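Local coordinates for protein UDP-L-Rhamnose Synthase (Acanthamoeba polyphaga mimivirus, PDB 7JID) that probably makes UDP-L-rhamnose with NADP(H) as cofactor and binds NADP together with a UDP-sugar, at residues 172-175 with 176-179; 192-195 with 196-199. All coordinates share one frame; numbering follows the deposited sequence. Where two conformers were deposited one is given.

Both contacts sit where a loop turns into the first turn of a helix, and each is local, closing no loop beyond the turn itself. From the N terminus, the chain runs through most of the parallel Rossmann sheet to strand 157-162, after which contact 1 (172-179) starts helix 175-181 beside the UDP-sugar. Strand 184-185 and a further loop follow, and contact 2 (192-199) then opens helix 195-207, which leads back to the last strand of the sheet, 212-215. The contacts follow in series, neither nesting nor crossing, with centres about 14 Å apart. Phe175 CZ packs on Met192 CE at 3.5 Å, joining the start of helix 175-181 to the loop before helix 195-207.

Contact 1: residues 172-175 with 176-179; sequences PRSF and ITKI. With AWU ([[(2~{R},3~{S},4~{R},5~{R})-5-[2,4-bis(oxidanylidene)pyrimidin-1-yl]-3,4-bis(oxidanyl)oxolan-2-yl]methoxy-oxidanyl-phosphoryl] [(2~{R},3~{R},4~{R},5~{R},6~{S})-6-methyl-3,4,5-tris(oxidanyl)oxan-2-yl] hydrogen phosphate), chain C.
The aliphatic stem of Lys178 passes close to Pro172 O, CG 3.2 Å from that oxygen, as the lysine chain runs back past the residues that precede its helix. Arg173 follows with a carbonyl oxygen near Lys178 CE and a side chain that turns toward the same end of the lysine. A water lies in the plane of the guanidinium at its edge, accepting from Arg173 NE and, at 3.0 Å, from Lys178 NZ, while Arg173 NH2 is held by Ser68 O. Ser174 is the N-cap residue of helix 175-181. Its carbonyl oxygen takes the first helical bond, from Lys178 N, almost straight at 166°, and its CB lies against Thr177 OG1, a hydroxyl engaged with Gln170 and Asn171. Phe175 O accepts from Ile179 N at 2.9 Å. With CG anti to the backbone N (chi1 178°), the Phe175 ring swings out toward the ligand and also meets the next turn: Ile179 CG2 sits over one face, displaced toward the rim, 4.1 Å from the centroid in a CH-pi contact, and Ile179 CD1 approaches CE2. Phe175 CE1 lies 3.7 Å from C4C of the ribose of the UDP-sugar. A bend at chi3 (-67°) carries Lys178 NZ to the diphosphate, where it donates to the bridging O3A at 2.8 Å and to O2A at 3.1 Å. Tyr182, Tyr139 and Arg257 are among the other residues that bond the ligand. Two ligand oxygens and the water thus grip the ammonium group, which would probably favour its charged form and partly offset negative charge on the diphosphate, while Phe175 supplies an apolar surface beside the ribose.

Contact 2: residues 192-195 with 196-199; sequences MTIL and DQMI
Ile194 CG1 and Gln197 CG both stand anti to the carbonyl carbon of their own residue (chi1 -59° and -69°), and the glutamine then runs extended, which lays the two side chains alongside each other, pointing the same way. Ile194 CD1 and CG2 rest against the glutamine amide, with Ile194 CD1 3.7 Å from Gln197 OE1 and Ile194 CG2 3.8 Å from Gln197 CD. Asn218 ND2 bonds OE1, tying the amide to the neighbouring loop. Ile194 is the N-cap residue of helix 195-207, and its carbonyl oxygen begins the turn: Met198 N donates to it at 3.0 Å, in the carbonyl plane but with a bent N-H angle of 132°, and Gln197 N adds a weak bond. Leu195 O takes a straighter bond from Ile199 N at 2.9 Å. Helix 195-207 follows the loop after strand 184-185 and leads into strand 212-215, the outermost strand at one end of the parallel Rossmann sheet. On another side of the turn, Leu195 CB lies 3.9 Å from Ile199 CD1, the side chains meeting at a slant. Trp14, Ile15 and Met18 of helix 14-25 pack on Leu195, and Ile22 on Ile199. The hydroxyl of Thr193, just ahead of the N-cap, is bonded to Phe216 O and Arg163 N.

Contact 1: residues 172-175 with 176-179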
loop_
_atom_site.group_PDB
_atom_site.type_symbol
_atom_site.label_atom_id
_atom_site.label_comp_id
_atom_site.label_asym_id
_atom_site.label_seq_id
_atom_site.Cartn_x
_atom_site.Cartn_y
_atom_site.Cartn_z
ATOM N N PRO A 172 5.498 -24.926 12.738
ATOM C CA PRO A 172 4.457 -24.013 13.206
ATOM C C PRO A 172 3.744 -23.274 12.070
ATOM O O PRO A 172 2.615 -22.902 12.268
ATOM C CB PRO A 172 5.173 -22.998 14.124
ATOM C CG PRO A 172 6.648 -23.336 14.017
ATOM C CD PRO A 172 6.752 -24.749 13.490
ATOM N N ARG A 173 4.427 -23.079 10.943
ATOM C CA ARG A 173 3.893 -22.346 9.770
ATOM C C ARG A 173 3.052 -23.261 8.852
ATOM O O ARG A 173 2.236 -22.718 8.059
ATOM C CB ARG A 173 5.048 -21.725 8.971
ATOM C CG ARG A 173 5.881 -20.666 9.696
ATOM C CD ARG A 173 5.277 -19.261 9.732
ATOM N NE ARG A 173 4.280 -19.111 10.793
ATOM C CZ ARG A 173 4.547 -19.045 12.098
ATOM N NH1 ARG A 173 5.796 -19.115 12.531
ATOM N NH2 ARG A 173 3.568 -18.894 12.981
ATOM N N SER A 174 3.260 -24.580 8.900
ATOM C CA SER A 174 2.634 -25.558 7.980
ATOM C C SER A 174 1.146 -25.727 8.301
ATOM O O SER A 174 0.768 -25.914 9.458
ATOM C CB SER A 174 3.324 -26.878 7.995
ATOM O OG SER A 174 2.640 -27.807 7.182
ATOM N N PHE A 175 0.296 -25.638 7.286
ATOM C CA PHE A 175 -1.179 -25.669 7.475
ATOM C C PHE A 175 -1.583 -26.914 8.276
ATOM O O PHE A 175 -2.449 -26.797 9.141
ATOM C CB PHE A 175 -1.860 -25.620 6.106
ATOM C CG PHE A 175 -3.356 -25.693 6.119
ATOM C CD1 PHE A 175 -4.106 -24.526 6.163
ATOM C CD2 PHE A 175 -3.994 -26.923 6.028
ATOM C CE1 PHE A 175 -5.489 -24.614 6.107
ATOM C CE2 PHE A 175 -5.388 -27.005 6.032
ATOM C CZ PHE A 175 -6.116 -25.847 6.068
ATOM N N ILE A 176 -1.049 -28.092 7.961
ATOM C CA ILE A 176 -1.443 -29.355 8.641
ATOM C C ILE A 176 -1.016 -29.262 10.107
ATOM O O ILE A 176 -1.865 -29.573 10.986
ATOM C CB ILE A 176 -0.871 -30.589 7.941
ATOM C CG1 ILE A 176 -1.479 -30.742 6.545
ATOM C CG2 ILE A 176 -1.057 -31.824 8.806
ATOM C CD1 ILE A 176 -1.109 -32.020 5.819
ATOM N N THR A 177 0.207 -28.814 10.390
ATOM C CA THR A 177 0.643 -28.645 11.812
ATOM C C THR A 177 -0.366 -27.750 12.533
ATOM O O THR A 177 -0.785 -28.054 13.700
ATOM C CB THR A 177 2.056 -28.067 11.923
ATOM O OG1 THR A 177 2.863 -28.838 11.035
ATOM C CG2 THR A 177 2.581 -28.135 13.343
ATOM N N LYS A 178 -0.708 -26.638 11.909
ATOM C CA LYS A 178 -1.628 -25.669 12.537
ATOM C C LYS A 178 -2.967 -26.348 12.804
ATOM O O LYS A 178 -3.428 -26.263 13.968
ATOM C CB LYS A 178 -1.725 -24.394 11.683
ATOM C CG LYS A 178 -0.448 -23.573 11.793
ATOM C CD LYS A 178 -0.539 -22.149 11.377
ATOM C CE LYS A 178 -0.794 -22.045 9.906
ATOM N NZ LYS A 178 -1.012 -20.632 9.519
ATOM N N ILE A 179 -3.587 -27.010 11.819
ATOM C CA ILE A 179 -4.987 -27.468 12.047
ATOM C C ILE A 179 -4.986 -28.625 13.054
ATOM O O ILE A 179 -5.968 -28.712 13.807
ATOM C CB ILE A 179 -5.760 -27.756 10.749
ATOM C CG1 ILE A 179 -5.214 -28.960 9.978
ATOM C CG2 ILE A 179 -5.832 -26.481 9.933
ATOM C CD1 ILE A 179 -6.150 -29.471 8.905
HETATM P PA AWU C . -4.434 -19.551 10.374
HETATM O O1A AWU C . -5.078 -18.436 11.107
HETATM O O2A AWU C . -3.584 -20.535 11.159
HETATM O O3A AWU C . -3.351 -19.169 9.217
HETATM P PB AWU C . -3.261 -17.755 8.374
HETATM O O1B AWU C . -4.590 -17.293 7.728
HETATM O O2B AWU C . -2.459 -16.746 9.226
HETATM O O3B AWU C . -2.366 -18.307 7.169
HETATM C "C5'" AWU C . -0.439 -16.466 4.711
HETATM O "O5'" AWU C . -0.801 -17.281 5.810
HETATM C "C4'" AWU C . -0.758 -17.189 3.414
HETATM O "O4'" AWU C . -0.570 -16.333 2.265
HETATM C "C3'" AWU C . -2.187 -17.625 3.447
HETATM O "O3'" AWU C . -2.382 -18.531 2.394
HETATM C "C2'" AWU C . -2.550 -18.397 4.711
HETATM C "C1'" AWU C . -2.090 -17.717 5.923
HETATM N N1 AWU C . -8.633 -22.342 11.613
HETATM C C2 AWU C . -9.478 -23.223 12.265
HETATM O O2 AWU C . -10.004 -24.164 11.636
HETATM N N3 AWU C . -9.607 -23.116 13.626
HETATM C C4 AWU C . -9.053 -22.087 14.322
HETATM O O4 AWU C . -9.204 -22.076 15.599
HETATM C C5 AWU C . -8.186 -21.213 13.666
HETATM C C6 AWU C . -8.060 -21.278 12.282
HETATM C C1C AWU C . -8.443 -22.432 10.137
HETATM C C2C AWU C . -8.600 -21.136 9.343
HETATM C C3C AWU C . -7.683 -21.403 8.122
HETATM C C4C AWU C . -6.622 -22.259 8.734
HETATM C C5C AWU C . -5.281 -21.587 8.939
HETATM C "C6'" AWU C . 1.057 -16.217 4.893
HETATM O "O2'" AWU C . -1.822 -19.607 4.699
HETATM O O2C AWU C . -9.946 -21.001 8.961
HETATM O O3C AWU C . -8.344 -22.206 7.160
HETATM O O4C AWU C . -7.055 -22.666 10.025
HETATM O O5C AWU C . -5.552 -20.340 9.620
HETATM O O HOH W 1 1.172 -18.826 10.636
#

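Contact 2: residues 192-195 with 196-199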
loop_
_atom_site.group_PDB
_atom_site.type_symbol
_atom_site.label_atom_id
_atom_site.label_comp_id
_atom_site.label_asym_id
_atom_site.label_seq_id
_atom_site.Cartn_x
_atom_site.Cartn_y
_atom_site.Cartn_z
ATOM N N MET A 192 -4.908 -25.171 -2.008
ATOM C CA MET A 192 -3.731 -25.180 -1.111
ATOM C C MET A 192 -2.486 -25.568 -1.899
ATOM O O MET A 192 -2.622 -26.140 -2.937
ATOM C CB MET A 192 -3.900 -26.116 0.091
ATOM C CG MET A 192 -5.280 -26.097 0.682
ATOM S SD MET A 192 -5.282 -26.889 2.308
ATOM C CE MET A 192 -7.025 -26.687 2.782
ATOM N N THR A 193 -1.329 -25.266 -1.332
ATOM C CA THR A 193 0.001 -25.436 -1.961
ATOM C C THR A 193 0.809 -26.440 -1.154
ATOM O O THR A 193 1.131 -26.144 -0.007
ATOM C CB THR A 193 0.751 -24.106 -2.004
ATOM O OG1 THR A 193 0.002 -23.146 -2.751
ATOM C CG2 THR A 193 2.092 -24.226 -2.701
ATOM N N ILE A 194 1.146 -27.597 -1.753
ATOM C CA ILE A 194 2.091 -28.542 -1.130
ATOM C C ILE A 194 3.510 -28.135 -1.532
ATOM O O ILE A 194 3.858 -28.270 -2.702
ATOM C CB ILE A 194 1.783 -30.005 -1.475
ATOM C CG1 ILE A 194 0.357 -30.367 -1.006
ATOM C CG2 ILE A 194 2.849 -30.863 -0.810
ATOM C CD1 ILE A 194 -0.080 -31.699 -1.455
ATOM N N LEU A 195 4.251 -27.541 -0.599
ATOM C CA LEU A 195 5.544 -26.906 -0.949
ATOM C C LEU A 195 6.545 -27.978 -1.379
ATOM O O LEU A 195 7.325 -27.684 -2.269
ATOM C CB LEU A 195 6.068 -26.097 0.246
ATOM C CG LEU A 195 5.340 -24.792 0.525
ATOM C CD1 LEU A 195 5.898 -24.143 1.776
ATOM C CD2 LEU A 195 5.421 -23.834 -0.653
ATOM N N ASP A 196 6.499 -29.182 -0.806
ATOM C CA ASP A 196 7.443 -30.247 -1.225
ATOM C C ASP A 196 7.298 -30.513 -2.730
ATOM O O ASP A 196 8.289 -30.724 -3.399
ATOM C CB ASP A 196 7.268 -31.508 -0.395
ATOM C CG ASP A 196 7.375 -31.242 1.078
ATOM O OD1 ASP A 196 8.481 -31.442 1.632
ATOM O OD2 ASP A 196 6.363 -30.848 1.691
ATOM N N GLN A 197 6.078 -30.456 -3.248
ATOM C CA GLN A 197 5.764 -30.722 -4.659
ATOM C C GLN A 197 5.998 -29.490 -5.526
ATOM O O GLN A 197 6.404 -29.652 -6.713
ATOM C CB GLN A 197 4.326 -31.245 -4.750
ATOM C CG GLN A 197 4.219 -32.631 -4.154
ATOM C CD GLN A 197 2.797 -33.067 -3.915
ATOM O OE1 GLN A 197 1.873 -32.478 -4.473
ATOM N NE2 GLN A 197 2.642 -34.098 -3.087
ATOM N N MET A 198 5.747 -28.292 -5.015
ATOM C CA MET A 198 5.636 -27.132 -5.921
ATOM C C MET A 198 6.885 -26.236 -5.822
ATOM O O MET A 198 7.063 -25.438 -6.719
ATOM C CB MET A 198 4.314 -26.403 -5.679
ATOM C CG MET A 198 3.141 -27.333 -5.897
ATOM S SD MET A 198 1.537 -26.489 -6.046
ATOM C CE MET A 198 1.764 -25.712 -7.647
ATOM N N ILE A 199 7.742 -26.413 -4.807
ATOM C CA ILE A 199 8.993 -25.599 -4.752
ATOM C C ILE A 199 9.829 -25.928 -5.994
ATOM O O ILE A 199 10.266 -25.000 -6.671
ATOM C CB ILE A 199 9.730 -25.744 -3.413
ATOM C CG1 ILE A 199 9.084 -24.846 -2.363
ATOM C CG2 ILE A 199 11.211 -25.386 -3.588
ATOM C CD1 ILE A 199 9.616 -25.030 -0.979
#